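Long-range contact in Lmaj004144AAA protein (Leishmania major, PDB 1Y63), which probably acts as a broad-specificity nucleoside monophosphate kinase with additional ATPase activity, thought to take part in late maturation of the small ribosomal subunit: residues F101-S110 / Y148-D159. Residues are numbered along the deposited sequence; the frame is centred on the assembly and turned at random.
With ADP (adenosine-5'-diphosphate), chain Q.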
ATOM      1  N   PHE A 101     -11.174  -4.558   1.329  1.00 18.98           N
ATOM      2  CA  PHE A 101     -10.396  -4.576   0.082  1.00 19.79           C
ATOM      3  C   PHE A 101     -10.837  -5.599  -0.953  1.00 20.26           C
ATOM      4  O   PHE A 101     -11.117  -6.764  -0.628  1.00 21.11           O
ATOM      5  CB  PHE A 101      -8.894  -4.738   0.374  1.00 17.72           C
ATOM      6  CG  PHE A 101      -8.298  -3.533   1.057  1.00 18.25           C
ATOM      7  CD1 PHE A 101      -8.270  -2.318   0.394  1.00 18.47           C
ATOM      8  CD2 PHE A 101      -7.833  -3.590   2.343  1.00 19.94           C
ATOM      9  CE1 PHE A 101      -7.774  -1.203   0.980  1.00 18.80           C
ATOM     10  CE2 PHE A 101      -7.319  -2.454   2.951  1.00 20.00           C
ATOM     11  CZ  PHE A 101      -7.267  -1.269   2.252  1.00 19.06           C
ATOM     12  N   HIS A 102     -10.858  -5.146  -2.207  1.00 17.84           N
ATOM     13  CA  HIS A 102     -11.169  -6.010  -3.346  1.00 16.96           C
ATOM     14  C   HIS A 102      -9.958  -6.450  -4.127  1.00 18.20           C
ATOM     15  O   HIS A 102     -10.076  -7.339  -4.949  1.00 19.41           O
ATOM     16  CB  HIS A 102     -12.152  -5.311  -4.264  1.00 20.62           C
ATOM     17  CG  HIS A 102     -13.328  -4.794  -3.532  1.00 22.44           C
ATOM     18  ND1 HIS A 102     -13.439  -3.478  -3.142  1.00 21.71           N
ATOM     19  CD2 HIS A 102     -14.392  -5.442  -3.003  1.00 24.88           C
ATOM     20  CE1 HIS A 102     -14.558  -3.326  -2.454  1.00 24.54           C
ATOM     21  NE2 HIS A 102     -15.151  -4.506  -2.348  1.00 28.79           N
ATOM     22  N   MET A 103      -8.822  -5.799  -3.874  1.00 18.72           N
ATOM     23  CA  MET A 103      -7.563  -6.070  -4.527  1.00 18.79           C
ATOM     24  C   MET A 103      -6.426  -5.618  -3.611  1.00 19.33           C
ATOM     25  O   MET A 103      -6.514  -4.548  -2.967  1.00 19.49           O
ATOM     26  CB  MET A 103      -7.476  -5.331  -5.875  1.00 20.59           C
ATOM     27  CG  MET A 103      -6.288  -5.699  -6.690  1.00 25.00           C
ATOM     28  SD  MET A 103      -6.170  -4.607  -8.135  1.00 28.62           S
ATOM     29  CE  MET A 103      -7.802  -4.644  -8.748  1.00 23.53           C
ATOM     30  N   VAL A 104      -5.357  -6.417  -3.548  1.00 18.49           N
ATOM     31  CA  VAL A 104      -4.152  -6.034  -2.812  1.00 16.90           C
ATOM     32  C   VAL A 104      -2.985  -6.206  -3.761  1.00 19.82           C
ATOM     33  O   VAL A 104      -2.818  -7.265  -4.336  1.00 21.07           O
ATOM     34  CB  VAL A 104      -3.940  -6.883  -1.557  1.00 18.07           C
ATOM     35  CG1 VAL A 104      -2.638  -6.539  -0.862  1.00 18.19           C
ATOM     36  CG2 VAL A 104      -5.118  -6.679  -0.609  1.00 21.90           C
ATOM     37  N   VAL A 105      -2.239  -5.137  -3.982  1.00 17.43           N
ATOM     38  CA  VAL A 105      -1.111  -5.153  -4.898  1.00 18.31           C
ATOM     39  C   VAL A 105       0.139  -5.024  -4.083  1.00 17.67           C
ATOM     40  O   VAL A 105       0.277  -4.076  -3.292  1.00 19.00           O
ATOM     41  CB  VAL A 105      -1.183  -3.968  -5.876  1.00 18.27           C
ATOM     42  CG1 VAL A 105      -0.028  -4.001  -6.832  1.00 20.20           C
ATOM     43  CG2 VAL A 105      -2.504  -3.947  -6.608  1.00 18.53           C
ATOM     44  N   VAL A 106       1.048  -5.992  -4.216  1.00 16.69           N
ATOM     45  CA  VAL A 106       2.324  -5.941  -3.498  1.00 16.64           C
ATOM     46  C   VAL A 106       3.407  -5.619  -4.520  1.00 18.28           C
ATOM     47  O   VAL A 106       3.571  -6.359  -5.496  1.00 18.19           O
ATOM     48  CB  VAL A 106       2.665  -7.300  -2.832  1.00 16.93           C
ATOM     49  CG1 VAL A 106       4.021  -7.226  -2.097  1.00 21.10           C
ATOM     50  CG2 VAL A 106       1.597  -7.788  -1.896  1.00 20.05           C
ATOM     51  N   LEU A 107       4.166  -4.550  -4.247  1.00 18.52           N
ATOM     52  CA  LEU A 107       5.240  -4.105  -5.108  1.00 17.96           C
ATOM     53  C   LEU A 107       6.583  -4.630  -4.622  1.00 19.30           C
ATOM     54  O   LEU A 107       6.856  -4.639  -3.432  1.00 20.03           O
ATOM     55  CB  LEU A 107       5.286  -2.580  -5.187  1.00 18.99           C
ATOM     56  CG  LEU A 107       3.978  -1.881  -5.599  1.00 19.05           C
ATOM     57  CD1 LEU A 107       4.153  -0.368  -5.676  1.00 19.91           C
ATOM     58  CD2 LEU A 107       3.521  -2.448  -6.885  1.00 18.34           C
ATOM     59  N   HIS A 108       7.387  -5.081  -5.585  1.00 18.32           N
ATOM     60  CA  HIS A 108       8.777  -5.455  -5.371  1.00 19.28           C
ATOM     61  C   HIS A 108       9.696  -4.597  -6.201  1.00 20.67           C
ATOM     62  O   HIS A 108       9.297  -4.079  -7.246  1.00 21.74           O
ATOM     63  CB  HIS A 108       8.978  -6.920  -5.744  1.00 19.14           C
ATOM     64  CG  HIS A 108       8.481  -7.870  -4.703  1.00 20.89           C
ATOM     65  ND1 HIS A 108       9.027  -7.924  -3.437  1.00 26.72           N
ATOM     66  CD2 HIS A 108       7.524  -8.821  -4.742  1.00 26.41           C
ATOM     67  CE1 HIS A 108       8.418  -8.870  -2.742  1.00 28.17           C
ATOM     68  NE2 HIS A 108       7.514  -9.440  -3.515  1.00 24.76           N
ATOM     69  N   THR A 109      10.941  -4.457  -5.757  1.00 18.93           N
ATOM     70  CA  THR A 109      11.924  -3.675  -6.492  1.00 19.86           C
ATOM     71  C   THR A 109      13.274  -4.378  -6.331  1.00 22.93           C
ATOM     72  O   THR A 109      13.595  -4.859  -5.228  1.00 22.84           O
ATOM     73  CB  THR A 109      11.973  -2.225  -5.940  1.00 20.11           C
ATOM     74  OG1 THR A 109      10.667  -1.619  -6.035  1.00 21.59           O
ATOM     75  CG2 THR A 109      12.918  -1.345  -6.683  1.00 26.28           C
ATOM     76  N   SER A 110      14.040  -4.475  -7.414  1.00 21.14           N
ATOM     77  CA  SER A 110      15.366  -5.078  -7.358  1.00 20.21           C
ATOM     78  C   SER A 110      16.227  -4.342  -6.355  1.00 21.77           C
ATOM     79  O   SER A 110      16.061  -3.159  -6.147  1.00 20.99           O
ATOM     80  CB  SER A 110      16.019  -5.045  -8.743  0.50 23.04           C
ATOM     81  OG  SER A 110      15.227  -5.760  -9.688  0.50 26.99           O
ATOM     82  N   TYR A 148      -4.830 -11.901   3.315  1.00 18.91           N
ATOM     83  CA  TYR A 148      -5.886 -11.704   2.341  1.00 18.69           C
ATOM     84  C   TYR A 148      -5.996 -12.966   1.521  1.00 21.18           C
ATOM     85  O   TYR A 148      -5.083 -13.794   1.511  1.00 19.77           O
ATOM     86  CB  TYR A 148      -5.546 -10.502   1.424  1.00 18.98           C
ATOM     87  CG  TYR A 148      -5.468  -9.207   2.205  1.00 17.62           C
ATOM     88  CD1 TYR A 148      -6.597  -8.437   2.383  1.00 18.91           C
ATOM     89  CD2 TYR A 148      -4.274  -8.764   2.751  1.00 19.19           C
ATOM     90  CE1 TYR A 148      -6.565  -7.287   3.138  1.00 18.50           C
ATOM     91  CE2 TYR A 148      -4.230  -7.604   3.511  1.00 20.83           C
ATOM     92  CZ  TYR A 148      -5.386  -6.873   3.675  1.00 16.72           C
ATOM     93  OH  TYR A 148      -5.357  -5.729   4.439  1.00 19.02           O
ATOM     94  N   GLU A 149      -7.112 -13.092   0.820  1.00 20.50           N
ATOM     95  CA  GLU A 149      -7.358 -14.251  -0.023  1.00 19.29           C
ATOM     96  C   GLU A 149      -6.444 -14.228  -1.245  1.00 20.67           C
ATOM     97  O   GLU A 149      -6.252 -13.197  -1.895  1.00 19.89           O
ATOM     98  CB  GLU A 149      -8.839 -14.280  -0.412  1.00 18.98           C
ATOM     99  CG  GLU A 149      -9.767 -14.457   0.812  1.00 19.95           C
ATOM    100  CD  GLU A 149     -11.152 -14.918   0.477  1.00 19.49           C
ATOM    101  OE1 GLU A 149     -11.266 -15.951  -0.211  1.00 21.61           O
ATOM    102  OE2 GLU A 149     -12.131 -14.274   0.920  1.00 21.77           O
ATOM    103  N   ASP A 150      -5.872 -15.383  -1.561  1.00 23.65           N
ATOM    104  CA  ASP A 150      -4.826 -15.436  -2.564  1.00 26.83           C
ATOM    105  C   ASP A 150      -5.301 -14.887  -3.911  1.00 23.52           C
ATOM    106  O   ASP A 150      -4.538 -14.211  -4.613  1.00 26.38           O
ATOM    107  CB  ASP A 150      -4.275 -16.869  -2.667  1.00 31.58           C
ATOM    108  CG  ASP A 150      -3.503 -17.291  -1.390  1.00 38.23           C
ATOM    109  OD1 ASP A 150      -3.079 -16.392  -0.610  1.00 46.16           O
ATOM    110  OD2 ASP A 150      -3.315 -18.511  -1.153  1.00 41.99           O
ATOM    111  N   ASP A 151      -6.569 -15.089  -4.236  1.00 21.73           N
ATOM    112  CA  ASP A 151      -7.107 -14.671  -5.524  1.00 24.14           C
ATOM    113  C   ASP A 151      -7.193 -13.149  -5.709  1.00 25.29           C
ATOM    114  O   ASP A 151      -7.307 -12.702  -6.839  1.00 28.85           O
ATOM    115  CB  ASP A 151      -8.469 -15.309  -5.786  1.00 26.90           C
ATOM    116  CG  ASP A 151      -8.373 -16.799  -6.084  0.50 28.95           C
ATOM    117  OD1 ASP A 151      -7.250 -17.321  -6.257  0.50 28.41           O
ATOM    118  OD2 ASP A 151      -9.432 -17.445  -6.148  0.50 32.65           O
ATOM    119  N   ILE A 152      -7.121 -12.345  -4.638  1.00 21.04           N
ATOM    120  CA  ILE A 152      -7.151 -10.888  -4.815  1.00 20.62           C
ATOM    121  C   ILE A 152      -5.769 -10.246  -4.713  1.00 19.85           C
ATOM    122  O   ILE A 152      -5.644  -9.011  -4.815  1.00 21.58           O
ATOM    123  CB  ILE A 152      -8.124 -10.178  -3.840  1.00 21.21           C
ATOM    124  CG1 ILE A 152      -7.584 -10.128  -2.413  1.00 21.67           C
ATOM    125  CG2 ILE A 152      -9.497 -10.834  -3.939  1.00 27.09           C
ATOM    126  CD1 ILE A 152      -8.325  -9.148  -1.546  1.00 22.48           C
ATOM    127  N   VAL A 153      -4.744 -11.060  -4.500  1.00 18.27           N
ATOM    128  CA  VAL A 153      -3.388 -10.538  -4.290  1.00 18.91           C
ATOM    129  C   VAL A 153      -2.608 -10.583  -5.601  1.00 17.87           C
ATOM    130  O   VAL A 153      -2.456 -11.646  -6.209  1.00 21.68           O
ATOM    131  CB  VAL A 153      -2.619 -11.293  -3.211  1.00 19.50           C
ATOM    132  CG1 VAL A 153      -1.184 -10.813  -3.125  1.00 22.33           C
ATOM    133  CG2 VAL A 153      -3.297 -11.116  -1.847  1.00 20.52           C
ATOM    134  N   LEU A 154      -2.106  -9.412  -5.997  1.00 18.60           N
ATOM    135  CA  LEU A 154      -1.348  -9.233  -7.229  1.00 19.60           C
ATOM    136  C   LEU A 154       0.033  -8.804  -6.788  1.00 19.84           C
ATOM    137  O   LEU A 154       0.162  -7.845  -6.030  1.00 25.04           O
ATOM    138  CB  LEU A 154      -1.988  -8.124  -8.068  1.00 22.02           C
ATOM    139  CG  LEU A 154      -1.486  -7.816  -9.467  1.00 29.18           C
ATOM    140  CD1 LEU A 154      -1.758  -8.956 -10.429  1.00 31.78           C
ATOM    141  CD2 LEU A 154      -2.189  -6.552  -9.951  1.00 29.28           C
ATOM    142  N   VAL A 155       1.071  -9.499  -7.224  1.00 17.90           N
ATOM    143  CA  VAL A 155       2.416  -9.107  -6.859  1.00 17.01           C
ATOM    144  C   VAL A 155       3.106  -8.687  -8.139  1.00 17.45           C
ATOM    145  O   VAL A 155       2.990  -9.387  -9.153  1.00 18.61           O
ATOM    146  CB  VAL A 155       3.171 -10.277  -6.201  1.00 19.18           C
ATOM    147  CG1 VAL A 155       4.574  -9.909  -5.866  1.00 19.61           C
ATOM    148  CG2 VAL A 155       2.438 -10.737  -4.947  1.00 20.06           C
ATOM    149  N   ARG A 156       3.817  -7.562  -8.108  1.00 16.13           N
ATOM    150  CA  ARG A 156       4.375  -6.986  -9.333  1.00 16.73           C
ATOM    151  C   ARG A 156       5.746  -6.406  -9.126  1.00 18.60           C
ATOM    152  O   ARG A 156       5.985  -5.691  -8.163  1.00 19.08           O
ATOM    153  CB  ARG A 156       3.457  -5.915  -9.899  1.00 16.55           C
ATOM    154  CG  ARG A 156       2.036  -6.343 -10.155  1.00 18.13           C
ATOM    155  CD  ARG A 156       1.899  -7.211 -11.393  1.00 17.41           C
ATOM    156  NE  ARG A 156       2.043  -6.460 -12.634  1.00 17.38           N
ATOM    157  CZ  ARG A 156       1.804  -6.916 -13.860  1.00 17.38           C
ATOM    158  NH1 ARG A 156       1.374  -8.161 -14.077  1.00 20.80           N
ATOM    159  NH2 ARG A 156       2.013  -6.135 -14.915  1.00 20.94           N
ATOM    160  N   GLU A 157       6.660  -6.732 -10.029  1.00 17.32           N
ATOM    161  CA  GLU A 157       7.949  -6.061 -10.064  1.00 16.89           C
ATOM    162  C   GLU A 157       7.691  -4.624 -10.470  1.00 20.67           C
ATOM    163  O   GLU A 157       6.899  -4.376 -11.382  1.00 19.23           O
ATOM    164  CB  GLU A 157       8.872  -6.754 -11.073  1.00 17.04           C
ATOM    165  CG  GLU A 157      10.322  -6.276 -10.970  1.00 22.74           C
ATOM    166  CD  GLU A 157      11.001  -6.678  -9.634  1.00 38.65           C
ATOM    167  OE1 GLU A 157      10.447  -7.498  -8.863  1.00 39.63           O
ATOM    168  OE2 GLU A 157      12.119  -6.184  -9.365  1.00 47.10           O
ATOM    169  N   ASN A 158       8.346  -3.690  -9.788  1.00 17.64           N
ATOM    170  CA  ASN A 158       8.093  -2.268 -10.001  1.00 18.15           C
ATOM    171  C   ASN A 158       9.392  -1.477 -10.035  1.00 22.15           C
ATOM    172  O   ASN A 158       9.582  -0.585  -9.227  1.00 22.18           O
ATOM    173  CB  ASN A 158       7.167  -1.721  -8.904  1.00 19.31           C
ATOM    174  CG  ASN A 158       6.483  -0.437  -9.296  1.00 18.84           C
ATOM    175  OD1 ASN A 158       5.944  -0.330 -10.417  1.00 20.02           O
ATOM    176  ND2 ASN A 158       6.485   0.563  -8.396  1.00 17.84           N
ATOM    177  N   ASP A 159      10.270  -1.827 -10.973  1.00 19.09           N
ATOM    178  CA  ASP A 159      11.600  -1.195 -11.114  1.00 20.21           C
ATOM    179  C   ASP A 159      11.564   0.038 -12.021  1.00 21.29           C
ATOM    180  O   ASP A 159      12.325   1.012 -11.813  1.00 20.33           O
ATOM    181  CB  ASP A 159      12.614  -2.174 -11.705  1.00 20.87           C
ATOM    182  CG  ASP A 159      13.070  -3.242 -10.734  1.00 28.33           C
ATOM    183  OD1 ASP A 159      12.888  -3.104  -9.512  1.00 24.42           O
ATOM    184  OD2 ASP A 159      13.684  -4.220 -11.197  1.00 31.85           O
TER
HETATM  185  PB  ADP Q 301       7.003   4.335  -1.488  1.00 13.55           P
HETATM  186  O1B ADP Q 301       7.985   4.544  -0.351  1.00 13.55           O
HETATM  187  O2B ADP Q 301       6.754   2.857  -1.704  1.00 12.35           O
HETATM  188  O3B ADP Q 301       5.730   5.169  -1.376  1.00 12.14           O
HETATM  189  PA  ADP Q 301       7.552   6.107  -3.723  1.00 13.99           P
HETATM  190  O1A ADP Q 301       6.282   6.059  -4.546  1.00 13.62           O
HETATM  191  O2A ADP Q 301       7.705   7.309  -2.792  1.00 14.81           O
HETATM  192  O3A ADP Q 301       7.748   4.773  -2.881  1.00 11.85           O
HETATM  193  O5' ADP Q 301       8.827   6.027  -4.691  0.50 13.90           O
HETATM  194  C5' ADP Q 301      10.009   6.732  -4.338  0.50 13.24           C
HETATM  195  C4' ADP Q 301      10.621   7.187  -5.640  0.50 10.71           C
HETATM  196  O4' ADP Q 301      10.892   6.054  -6.461  0.50 15.75           O
HETATM  197  C3' ADP Q 301       9.708   8.063  -6.481  0.50 12.86           C
HETATM  198  O3' ADP Q 301       9.706   9.430  -6.079  0.50 14.69           O
HETATM  199  C2' ADP Q 301      10.288   7.861  -7.854  0.50 16.61           C
HETATM  200  O2' ADP Q 301      11.504   8.589  -7.992  0.50 18.42           O
HETATM  201  C1' ADP Q 301      10.688   6.410  -7.826  0.50 15.72           C
HETATM  202  N9  ADP Q 301       9.734   5.433  -8.379  1.00 16.44           N
HETATM  203  C8  ADP Q 301       8.617   4.874  -7.806  1.00 17.22           C
HETATM  204  N7  ADP Q 301       8.060   3.956  -8.627  1.00 16.98           N
HETATM  205  C5  ADP Q 301       8.857   3.909  -9.750  1.00 14.15           C
HETATM  206  C6  ADP Q 301       8.820   3.141 -10.984  1.00 20.07           C
HETATM  207  N6  ADP Q 301       7.854   2.225 -11.191  1.00 18.05           N
HETATM  208  N1  ADP Q 301       9.806   3.383 -11.873  1.00 16.09           N
HETATM  209  C2  ADP Q 301      10.778   4.302 -11.625  1.00 18.29           C
HETATM  210  N3  ADP Q 301      10.900   5.058 -10.519  1.00 16.17           N
HETATM  211  C4  ADP Q 301       9.943   4.882  -9.565  1.00 15.76           C
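Val104, Val106 and His108 pair with 152-158 as one side of a parallel ladder; the axes of strands 103-108 and 153-157 come within 4.6 Å at closest approach and diverge by 23°. Their amides bond to the carbonyls of Ile152, Leu154 and Arg156, and their carbonyls accept the amides of Leu154, Arg156 and Asn158; the last bond is the most bent (141° at the hydrogen). At the start of the ladder, with CG1 anti to the backbone N (chi1 176°), Val104 CG2 is left beside that N and stands over the centre of the Tyr148 ring in a CH-pi contact, 3.8 Å from the centroid. Val106 CB meets Val155 CG2 at 4.0 Å, and Val155 CG1 touches the edge of the His108 imidazole, whose two nitrogens bond Glu135 and Glu141. Beyond the strands, Asp159 OD1 accepts Ser110 N at 2.8 Å through its syn lone pair; in one of two Ser110 conformers OG also reaches Asp159 OD2, a doubtful bond. The amide bond ties the chain just before helix 111-120 to the turn at 158-159, beside the adenine of ADP, where Asn158 OD1 lies 3.3 Å from ADP N6 and Asn158 ND2 is held by Thr21 O of the P-loop. In this P-loop NTPase core, strand 153-157 is the sheet's edge and 103-108 its inner neighbour, bonded in turn to strand 12-16; helix 139-147 packs on Val106 and Val155, while helix 161-178 lies across the opposite face, against Met103 and Leu154.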